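Local coordinates for SnoaL-like domain-containing protein (Burkholderia xenovorans LB400, PDB 3EN8), which is of unknown function but adopts the NTF2-like, SnoaL-type fold and can bind calcium, at the interface of chains A and B. Coordinates in Å, arbitrary orientation; residue numbers count along the deposited sequence, not the author numbering. Chains: chain A/B, uncharacterized NTF-2 like protein.

The interface of chains A and B. Residues chain A 73-74, 76; chain B 73-74, 76.
A:Glu73 and B:Glu73 meet methylene to methylene across the two-fold axis, at the hairpin turn between strands 64-73 and 76-85 of each chain. Followed outward, A:Glu73 first offers CB, which lies 3.6 Å from the backbone carbonyl O of B:Glu73. The next methylene, CG, is anti to its own backbone N (chi1 175°), a setting that carries it across to the partner. There it touches two groups, CG of B:Glu73 at 3.3 Å and the carbonyl O of B:Glu73, also at 3.3 Å. The two Glu73 side chains cross at about a right angle on these methylenes. Beyond CG the side chain bends (chi2 72°), and the two carboxylates lie nearly coplanar, their planes 13° apart. Their nearest oxygens, OE2 of A:Glu73 and OE2 of B:Glu73, stay 4.9 Å apart; two like charges, if both groups are ionised, may repel somewhat across this gap. A:Gly74 continues the turn, its N 4.1 Å from CG of B:Glu73. At the start of strand 76-85, A:Leu76 reaches over with its CD2 methyl. No polar pair bonds across this patch; it is held by van der Waals contact and forms one part of a larger symmetric interface, plausibly that of a dimer. CD2 of A:Leu76 stops 3.9 Å from the backbone N of B:Glu73 and 4.0 Å from the carbonyl O of B:Leu76.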
loop_
_atom_site.group_PDB
_atom_site.type_symbol
_atom_site.label_atom_id
_atom_site.label_comp_id
_atom_site.label_asym_id
_atom_site.label_seq_id
_atom_site.Cartn_x
_atom_site.Cartn_y
_atom_site.Cartn_z
ATOM N N GLU A 73 10.014 1.751 -9.180
ATOM C CA GLU A 73 10.622 2.695 -10.142
ATOM C C GLU A 73 11.587 3.592 -9.389
ATOM O O GLU A 73 11.258 4.157 -8.374
ATOM C CB GLU A 73 9.527 3.518 -10.823
ATOM C CG GLU A 73 10.043 4.568 -11.726
ATOM C CD GLU A 73 10.628 4.015 -12.995
ATOM O OE1 GLU A 73 10.443 2.805 -13.271
ATOM O OE2 GLU A 73 11.289 4.802 -13.703
ATOM N N GLY A 74 12.809 3.698 -9.892
ATOM C CA GLY A 74 13.817 4.518 -9.225
ATOM C C GLY A 74 14.023 4.095 -7.786
ATOM O O GLY A 74 14.428 2.945 -7.511
ATOM N N LEU A 76 11.580 4.287 -5.431
ATOM C CA LEU A 76 10.277 3.960 -4.822
ATOM C C LEU A 76 9.867 2.531 -5.111
ATOM O O LEU A 76 9.701 2.149 -6.279
ATOM C CB LEU A 76 9.198 4.917 -5.324
ATOM C CG LEU A 76 7.787 4.769 -4.727
ATOM C CD1 LEU A 76 7.833 5.011 -3.193
ATOM C CD2 LEU A 76 6.845 5.761 -5.393
ATOM N N GLU B 73 7.129 7.955 -8.574
ATOM C CA GLU B 73 8.309 8.022 -9.464
ATOM C C GLU B 73 7.923 7.453 -10.817
ATOM O O GLU B 73 7.366 6.387 -10.913
ATOM C CB GLU B 73 9.468 7.235 -8.849
ATOM C CG GLU B 73 10.661 7.153 -9.716
ATOM C CD GLU B 73 11.402 8.457 -9.820
ATOM O OE1 GLU B 73 11.098 9.390 -9.039
ATOM O OE2 GLU B 73 12.279 8.540 -10.704
ATOM N N GLY B 74 8.208 8.200 -11.874
ATOM C CA GLY B 74 7.853 7.749 -13.217
ATOM C C GLY B 74 6.373 7.452 -13.338
ATOM O O GLY B 74 5.525 8.350 -13.153
ATOM N N LEU B 76 4.827 5.001 -11.562
ATOM C CA LEU B 76 4.359 4.326 -10.336
ATOM C C LEU B 76 4.001 5.320 -9.251
ATOM O O LEU B 76 4.858 6.094 -8.799
ATOM C CB LEU B 76 5.424 3.361 -9.819
ATOM C CG LEU B 76 5.069 2.509 -8.587
ATOM C CD1 LEU B 76 3.848 1.602 -8.905
ATOM C CD2 LEU B 76 6.270 1.663 -8.189
#